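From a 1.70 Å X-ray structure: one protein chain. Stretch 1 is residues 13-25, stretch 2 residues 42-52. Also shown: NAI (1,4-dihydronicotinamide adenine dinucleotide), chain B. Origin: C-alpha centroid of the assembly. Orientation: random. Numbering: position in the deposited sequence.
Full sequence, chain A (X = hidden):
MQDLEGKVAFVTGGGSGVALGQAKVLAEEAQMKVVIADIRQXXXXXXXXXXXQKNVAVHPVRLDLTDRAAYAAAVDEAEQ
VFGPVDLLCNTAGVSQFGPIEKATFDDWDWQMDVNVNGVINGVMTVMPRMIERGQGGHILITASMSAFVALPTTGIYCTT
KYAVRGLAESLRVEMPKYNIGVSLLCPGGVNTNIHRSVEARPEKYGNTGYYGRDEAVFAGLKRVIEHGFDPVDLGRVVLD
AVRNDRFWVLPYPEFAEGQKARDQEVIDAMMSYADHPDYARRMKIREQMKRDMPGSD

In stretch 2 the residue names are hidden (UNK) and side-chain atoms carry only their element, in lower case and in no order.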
ATOM      1  N   GLY A  13      17.318  -4.536 -10.821  1.00 24.35           N
ATOM      2  CA  GLY A  13      16.892  -5.820 -11.336  1.00 25.86           C
ATOM      3  C   GLY A  13      17.229  -5.989 -12.804  1.00 26.57           C
ATOM      4  O   GLY A  13      16.732  -6.907 -13.454  1.00 24.55           O
ATOM      5  N   GLY A  14      18.102  -5.121 -13.314  1.00 27.92           N
ATOM      6  CA  GLY A  14      18.357  -5.007 -14.741  1.00 29.36           C
ATOM      7  C   GLY A  14      19.037  -6.187 -15.414  1.00 33.51           C
ATOM      8  O   GLY A  14      19.262  -6.161 -16.625  1.00 28.02           O
ATOM      9  N   GLY A  15      19.366  -7.216 -14.643  1.00 28.93           N
ATOM     10  CA  GLY A  15      20.008  -8.398 -15.188  1.00 31.44           C
ATOM     11  C   GLY A  15      19.043  -9.381 -15.831  1.00 39.18           C
ATOM     12  O   GLY A  15      19.474 -10.309 -16.516  1.00 36.51           O
ATOM     13  N   SER A  16      17.743  -9.191 -15.617  1.00 30.75           N
ATOM     14  CA  SER A  16      16.751 -10.149 -16.100  1.00 28.93           C
ATOM     15  C   SER A  16      15.358  -9.550 -16.250  1.00 33.43           C
ATOM     16  O   SER A  16      15.073  -8.479 -15.723  1.00 30.63           O
ATOM     17  CB  SER A  16      16.684 -11.346 -15.142  1.00 45.51           C
ATOM     18  OG  SER A  16      15.855 -12.372 -15.655  1.00 62.46           O
ATOM     19  N   GLY A  17      14.504 -10.253 -16.987  1.00 30.19           N
ATOM     20  CA  GLY A  17      13.073  -9.991 -16.995  1.00 34.30           C
ATOM     21  C   GLY A  17      12.658  -8.591 -17.404  1.00 39.31           C
ATOM     22  O   GLY A  17      13.232  -8.000 -18.320  1.00 32.71           O
ATOM     23  N   VAL A  18      11.646  -8.068 -16.716  1.00 29.87           N
ATOM     24  CA  VAL A  18      11.077  -6.756 -17.031  1.00 29.47           C
ATOM     25  C   VAL A  18      12.130  -5.658 -17.007  1.00 27.66           C
ATOM     26  O   VAL A  18      12.173  -4.814 -17.902  1.00 31.40           O
ATOM     27  CB  VAL A  18       9.942  -6.392 -16.041  1.00 31.17           C
ATOM     28  CG1 VAL A  18       9.521  -4.931 -16.189  1.00 36.26           C
ATOM     29  CG2 VAL A  18       8.748  -7.295 -16.266  1.00 38.86           C
ATOM     30  N   ALA A  19      12.976  -5.664 -15.982  1.00 24.67           N
ATOM     31  CA  ALA A  19      13.969  -4.603 -15.830  1.00 26.09           C
ATOM     32  C   ALA A  19      15.001  -4.634 -16.956  1.00 26.72           C
ATOM     33  O   ALA A  19      15.421  -3.587 -17.443  1.00 28.44           O
ATOM     34  CB  ALA A  19      14.654  -4.713 -14.492  1.00 30.04           C
ATOM     35  N   LEU A  20      15.418  -5.829 -17.360  1.00 24.69           N
ATOM     36  CA  LEU A  20      16.343  -5.960 -18.482  1.00 24.66           C
ATOM     37  C   LEU A  20      15.703  -5.398 -19.746  1.00 29.52           C
ATOM     38  O   LEU A  20      16.368  -4.749 -20.553  1.00 27.83           O
ATOM     39  CB  LEU A  20      16.750  -7.418 -18.689  1.00 29.15           C
ATOM     40  CG  LEU A  20      17.597  -7.730 -19.925  1.00 31.26           C
ATOM     41  CD1 LEU A  20      18.856  -6.882 -19.953  1.00 30.75           C
ATOM     42  CD2 LEU A  20      17.953  -9.205 -19.959  1.00 35.91           C
ATOM     43  N   GLY A  21      14.408  -5.640 -19.912  1.00 29.53           N
ATOM     44  CA  GLY A  21      13.663  -5.083 -21.024  1.00 29.60           C
ATOM     45  C   GLY A  21      13.704  -3.567 -21.011  1.00 37.46           C
ATOM     46  O   GLY A  21      13.843  -2.929 -22.053  1.00 34.92           O
ATOM     47  N   GLN A  22      13.587  -2.987 -19.821  1.00 35.42           N
ATOM     48  CA  GLN A  22      13.679  -1.540 -19.676  1.00 33.58           C
ATOM     49  C   GLN A  22      15.083  -1.066 -20.041  1.00 28.79           C
ATOM     50  O   GLN A  22      15.243  -0.109 -20.796  1.00 31.58           O
ATOM     51  CB  GLN A  22      13.310  -1.122 -18.250  1.00 31.01           C
ATOM     52  CG  GLN A  22      11.835  -1.361 -17.936  1.00 29.78           C
ATOM     53  CD  GLN A  22      11.465  -1.090 -16.488  1.00 31.67           C
ATOM     54  OE1 GLN A  22      12.317  -0.770 -15.659  1.00 27.07           O
ATOM     55  NE2 GLN A  22      10.180  -1.233 -16.174  1.00 31.50           N
ATOM     56  N   ALA A  23      16.093  -1.754 -19.522  1.00 29.62           N
ATOM     57  CA  ALA A  23      17.486  -1.406 -19.796  1.00 29.53           C
ATOM     58  C   ALA A  23      17.799  -1.427 -21.292  1.00 32.29           C
ATOM     59  O   ALA A  23      18.454  -0.517 -21.812  1.00 33.91           O
ATOM     60  CB  ALA A  23      18.418  -2.354 -19.051  1.00 30.29           C
ATOM     61  N   LYS A  24      17.334  -2.464 -21.983  1.00 30.80           N
ATOM     62  CA  LYS A  24      17.598  -2.608 -23.413  1.00 29.66           C
ATOM     63  C   LYS A  24      17.049  -1.429 -24.202  1.00 35.83           C
ATOM     64  O   LYS A  24      17.744  -0.845 -25.040  1.00 33.37           O
ATOM     65  CB  LYS A  24      16.987  -3.901 -23.949  1.00 35.11           C
ATOM     66  CG  LYS A  24      17.736  -5.161 -23.573  1.00 36.82           C
ATOM     67  CD  LYS A  24      17.081  -6.386 -24.206  1.00 44.32           C
ATOM     68  CE  LYS A  24      17.783  -7.676 -23.816  1.00 43.09           C
ATOM     69  NZ  LYS A  24      17.116  -8.877 -24.398  1.00 64.67           N
ATOM     70  N   VAL A  25      15.794  -1.089 -23.936  1.00 33.50           N
ATOM     71  CA  VAL A  25      15.123  -0.006 -24.647  1.00 31.40           C
ATOM     72  C   VAL A  25      15.780   1.335 -24.346  1.00 35.00           C
ATOM     73  O   VAL A  25      15.950   2.161 -25.242  1.00 34.22           O
ATOM     74  CB  VAL A  25      13.622   0.057 -24.283  1.00 37.66           C
ATOM     75  CG1 VAL A  25      12.959   1.302 -24.869  1.00 34.53           C
ATOM     76  CG2 VAL A  25      12.907  -1.196 -24.773  1.00 33.07           C
ATOM     77  N   UNK A  42      25.573 -13.697 -12.250  1.00 29.33           N
ATOM     78  CA  UNK A  42      25.409 -14.446 -13.492  1.00 33.18           C
ATOM     79  C   UNK A  42      24.377 -13.763 -14.396  1.00 37.07           C
ATOM     80  O   UNK A  42      24.524 -13.783 -15.614  1.00 32.31           O
ATOM     81  o   UNK A  42      23.232 -15.133 -11.860  1.00 32.46           O
ATOM     82  o   UNK A  42      23.407 -17.290 -12.192  1.00 38.02           O
ATOM     83  c   UNK A  42      23.804 -16.115 -12.369  1.00 39.29           C
ATOM     84  c   UNK A  42      25.051 -15.926 -13.220  1.00 33.84           C
ATOM     85  N   UNK A  43      23.372 -13.109 -13.816  1.00 32.63           N
ATOM     86  CA  UNK A  43      22.403 -12.368 -14.624  1.00 43.17           C
ATOM     87  C   UNK A  43      23.058 -11.150 -15.281  1.00 33.89           C
ATOM     88  O   UNK A  43      22.817 -10.867 -16.451  1.00 31.78           O
ATOM     89  n   UNK A  43      19.163 -12.882 -12.639  1.00 31.46           N
ATOM     90  c   UNK A  43      20.276 -13.059 -13.429  1.00 31.14           C
ATOM     91  c   UNK A  43      20.294 -14.368 -13.774  1.00 41.50           C
ATOM     92  c   UNK A  43      21.207 -11.935 -13.775  1.00 33.61           C
ATOM     93  c   UNK A  43      18.535 -14.039 -12.506  1.00 30.78           C
ATOM     94  n   UNK A  43      19.197 -14.955 -13.185  1.00 35.11           N
ATOM     95  N   UNK A  44      23.873 -10.432 -14.514  1.00 24.42           N
ATOM     96  CA  UNK A  44      24.674  -9.326 -15.034  1.00 24.22           C
ATOM     97  C   UNK A  44      25.525  -9.783 -16.204  1.00 31.36           C
ATOM     98  O   UNK A  44      25.566  -9.126 -17.247  1.00 29.97           O
ATOM     99  c   UNK A  44      25.544  -7.536 -11.755  1.00 28.59           C
ATOM    100  c   UNK A  44      25.574  -8.759 -13.930  1.00 35.08           C
ATOM    101  c   UNK A  44      25.297  -7.406 -13.248  1.00 51.04           C
ATOM    102  c   UNK A  44      23.910  -6.841 -13.490  1.00 34.33           C
ATOM    103  N   UNK A  45      26.216 -10.905 -16.030  1.00 27.67           N
ATOM    104  CA  UNK A  45      27.108 -11.413 -17.067  1.00 34.83           C
ATOM    105  C   UNK A  45      26.328 -11.755 -18.335  1.00 38.18           C
ATOM    106  O   UNK A  45      26.808 -11.523 -19.446  1.00 32.60           O
ATOM    107  o   UNK A  45      29.095 -11.116 -15.196  1.00 48.38           O
ATOM    108  o   UNK A  45      29.424 -13.255 -14.863  1.00 68.12           O
ATOM    109  c   UNK A  45      28.864 -12.313 -15.462  1.00 48.09           C
ATOM    110  c   UNK A  45      27.872 -12.645 -16.564  1.00 36.75           C
ATOM    111  N   UNK A  46      25.128 -12.306 -18.164  1.00 33.46           N
ATOM    112  CA  UNK A  46      24.270 -12.640 -19.295  1.00 34.78           C
ATOM    113  C   UNK A  46      23.851 -11.379 -20.038  1.00 38.35           C
ATOM    114  O   UNK A  46      23.927 -11.313 -21.263  1.00 38.41           O
ATOM    115  o   UNK A  46      21.129 -14.805 -17.446  1.00114.73           O
ATOM    116  c   UNK A  46      22.212 -15.421 -17.527  1.00 97.93           C
ATOM    117  c   UNK A  46      23.329 -14.828 -18.367  1.00 81.43           C
ATOM    118  c   UNK A  46      23.035 -13.408 -18.822  1.00 41.05           C
ATOM    119  o   UNK A  46      22.420 -16.506 -16.946  1.00 91.73           O
ATOM    120  N   UNK A  47      23.403 -10.382 -19.284  1.00 31.39           N
ATOM    121  CA  UNK A  47      22.967  -9.119 -19.866  1.00 31.76           C
ATOM    122  C   UNK A  47      24.105  -8.466 -20.642  1.00 35.32           C
ATOM    123  O   UNK A  47      23.909  -7.997 -21.761  1.00 34.35           O
ATOM    124  c   UNK A  47      22.450  -8.179 -18.780  1.00 33.01           C
ATOM    125  N   UNK A  48      25.298  -8.448 -20.058  1.00 31.85           N
ATOM    126  CA  UNK A  48      26.439  -7.816 -20.715  1.00 29.52           C
ATOM    127  C   UNK A  48      26.888  -8.621 -21.927  1.00 33.04           C
ATOM    128  O   UNK A  48      27.528  -8.081 -22.831  1.00 31.81           O
ATOM    129  s   UNK A  48      26.648  -5.108 -19.129  1.00 34.08           S
ATOM    130  c   UNK A  48      27.292  -6.698 -18.578  1.00 40.08           C
ATOM    131  c   UNK A  48      27.600  -7.644 -19.731  1.00 33.83           C
ATOM    132  c   UNK A  48      28.055  -4.470 -20.036  1.00 32.14           C
ATOM    133  N   UNK A  49      26.552  -9.904 -21.956  1.00 34.49           N
ATOM    134  CA  UNK A  49      26.818 -10.715 -23.130  1.00 43.53           C
ATOM    135  C   UNK A  49      26.025 -10.183 -24.310  1.00 45.20           C
ATOM    136  O   UNK A  49      26.520 -10.121 -25.442  1.00 38.21           O
ATOM    137  N   UNK A  50      24.785  -9.793 -24.032  1.00 37.12           N
ATOM    138  CA  UNK A  50      23.917  -9.174 -25.029  1.00 32.99           C
ATOM    139  C   UNK A  50      24.423  -7.784 -25.415  1.00 31.96           C
ATOM    140  O   UNK A  50      24.650  -7.490 -26.597  1.00 34.26           O
ATOM    141  c   UNK A  50      22.482  -9.086 -24.490  1.00 32.85           C
ATOM    142  c   UNK A  50      20.868  -8.880 -26.421  1.00 31.26           C
ATOM    143  c   UNK A  50      19.800  -6.819 -26.957  1.00 30.00           C
ATOM    144  c   UNK A  50      21.537  -8.285 -25.361  1.00 35.75           C
ATOM    145  o   UNK A  50      18.938  -6.096 -27.743  1.00 38.77           O
ATOM    146  c   UNK A  50      20.006  -8.155 -27.218  1.00 30.87           C
ATOM    147  c   UNK A  50      21.311  -6.936 -25.118  1.00 30.95           C
ATOM    148  c   UNK A  50      20.451  -6.205 -25.909  1.00 31.19           C
ATOM    149  N   UNK A  51      24.614  -6.933 -24.414  1.00 36.75           N
ATOM    150  CA  UNK A  51      24.963  -5.540 -24.669  1.00 36.23           C
ATOM    151  C   UNK A  51      26.332  -5.399 -25.325  1.00 34.94           C
ATOM    152  O   UNK A  51      26.603  -4.391 -25.969  1.00 34.61           O
ATOM    153  c   UNK A  51      22.639  -3.737 -23.690  1.00 28.00           C
ATOM    154  c   UNK A  51      21.360  -3.467 -23.257  1.00 33.72           C
ATOM    155  c   UNK A  51      23.111  -4.855 -21.639  1.00 30.62           C
ATOM    156  c   UNK A  51      21.826  -4.590 -21.195  1.00 35.70           C
ATOM    157  c   UNK A  51      24.921  -4.729 -23.373  1.00 37.87           C
ATOM    158  c   UNK A  51      23.529  -4.435 -22.891  1.00 31.90           C
ATOM    159  c   UNK A  51      20.950  -3.893 -22.004  1.00 31.88           C
ATOM    160  N   UNK A  52      27.191  -6.404 -25.176  1.00 32.29           N
ATOM    161  CA  UNK A  52      28.513  -6.361 -25.805  1.00 36.38           C
ATOM    162  C   UNK A  52      28.422  -6.499 -27.324  1.00 42.51           C
ATOM    163  O   UNK A  52      29.425  -6.354 -28.027  1.00 39.57           O
ATOM    164  o   UNK A  52      29.040  -8.730 -25.768  1.00 47.63           O
ATOM    165  c   UNK A  52      29.418  -7.464 -25.256  1.00 36.58           C
TER
HETATM  166  PA  NAI B 500      13.114 -11.822 -12.861  1.00 39.03           P
HETATM  167  O1A NAI B 500      13.497 -13.009 -12.014  1.00 47.11           O
HETATM  168  O2A NAI B 500      13.163 -12.224 -14.347  1.00 43.31           O
HETATM  169  O5B NAI B 500      14.113 -10.635 -12.601  1.00 32.17           O
HETATM  170  C5B NAI B 500      14.289 -10.163 -11.305  1.00 32.74           C
HETATM  171  C4B NAI B 500      15.645  -9.613 -11.163  1.00 28.54           C
HETATM  172  O4B NAI B 500      15.699  -8.846  -9.914  1.00 25.14           O
HETATM  173  C3B NAI B 500      16.644 -10.671 -11.077  1.00 28.76           C
HETATM  174  O3B NAI B 500      17.743 -10.401 -11.938  1.00 29.11           O
HETATM  175  C2B NAI B 500      17.057 -10.700  -9.697  1.00 24.80           C
HETATM  176  O2B NAI B 500      18.411 -11.172  -9.559  1.00 28.23           O
HETATM  177  C1B NAI B 500      16.914  -9.328  -9.257  1.00 24.03           C
HETATM  178  N9A NAI B 500      16.835  -9.190  -7.828  1.00 24.62           N
HETATM  179  C8A NAI B 500      16.090  -9.910  -6.942  1.00 23.47           C
HETATM  180  N7A NAI B 500      16.310  -9.476  -5.690  1.00 24.07           N
HETATM  181  C5A NAI B 500      17.212  -8.446  -5.729  1.00 26.42           C
HETATM  182  C6A NAI B 500      17.822  -7.609  -4.801  1.00 23.59           C
HETATM  183  N6A NAI B 500      17.556  -7.717  -3.401  1.00 23.58           N
HETATM  184  N1A NAI B 500      18.704  -6.662  -5.225  1.00 24.13           N
HETATM  185  C2A NAI B 500      19.006  -6.515  -6.529  1.00 21.82           C
HETATM  186  N3A NAI B 500      18.434  -7.299  -7.459  1.00 24.60           N
HETATM  187  C4A NAI B 500      17.550  -8.263  -7.096  1.00 23.64           C
HETATM  188  O3  NAI B 500      11.696 -11.334 -12.483  1.00 40.23           O
HETATM  189  PN  NAI B 500      10.744 -10.584 -13.533  1.00 48.21           P
HETATM  190  O1N NAI B 500      10.391 -11.537 -14.664  1.00 56.63           O
HETATM  191  O2N NAI B 500       9.408 -10.111 -12.784  1.00 58.12           O
HETATM  192  O5D NAI B 500      11.469  -9.343 -14.112  1.00 50.43           O

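Position 42 carries two carbons, the second bearing two oxygens. Nothing on stretch 1 is within reach. This short carboxylate is D42.

Position 43 has one carbon followed by a five-membered ring of three carbons and two nitrogens. The ring comes close to S16 CB, and the backbone meets G15. That ring is an imidazole, so the residue is H43. Its ND1 donates a hydrogen bond to NAI O3B at 2.9 Å, and the same ND1 lies 3.8 Å from S16 CB. The backbone H43 O is 3.4 Å from G15 O, but both are acceptors and no hydrogen bond forms. H43 N makes a weak hydrogen bond to D42 OD1, at 2.8 Å.

Position 44 has four carbons, forked at the second. Its CB points away from stretch 1, and its backbone N is 4.4 Å from G15 CA. It is L44.

Position 45 again shows two carbons, the second with two oxygens, and touches nothing on stretch 1. It is D45.

Position 46 has three carbons, the third carrying two oxygens. It makes no contact with stretch 1 and is poorly ordered. It is E46.

Position 47 has a single side-chain carbon. This CB points toward stretch 1 and lies 4.0 Å from L20 CD1. The residue is A47. A47 CB is also 4.3 Å from G15 O.

Position 48 is an unbranched chain of two carbons, a sulfur and a carbon, out of reach of stretch 1: M48.

Position 49 has no side-chain atoms. It is G49.

Position 50 has one carbon, then a six-carbon ring bearing one oxygen. K24 CE lies over one face of the ring. It is Y50. K24 CE is 3.7 Å from Y50 CE2. K24 NZ is 4.2 Å from the Y50 ring centroid, a cation-pi contact.

Position 51 has one carbon and a plain six-carbon ring. The ring meets L20, A23 and K24. It is F51. Its CZ is 3.8 Å from K24 CG and 4.2 Å from A23 CB. Its CE2 is 4.0 Å from L20 CD1.

Position 52 has one carbon and one oxygen and does not reach stretch 1. It is S52, whose OG donates to G49 O at 2.9 Å.

The two helices run in roughly the same direction, 29° apart, with no hydrogen bond between the stretches. At one end G15 allows close approach: its CA is 4.7 Å from H43 CA, and a CB there would clash with H43 CB. Further along, L20, A23 and K24 pack against A47, Y50 and F51. The cofactor links the stretches: S16 OG donates to NAI O2A at 3.0 Å, while H43 holds the ribose hydroxyl.

Stretch 2 42-52: DHLDEAMGYFS
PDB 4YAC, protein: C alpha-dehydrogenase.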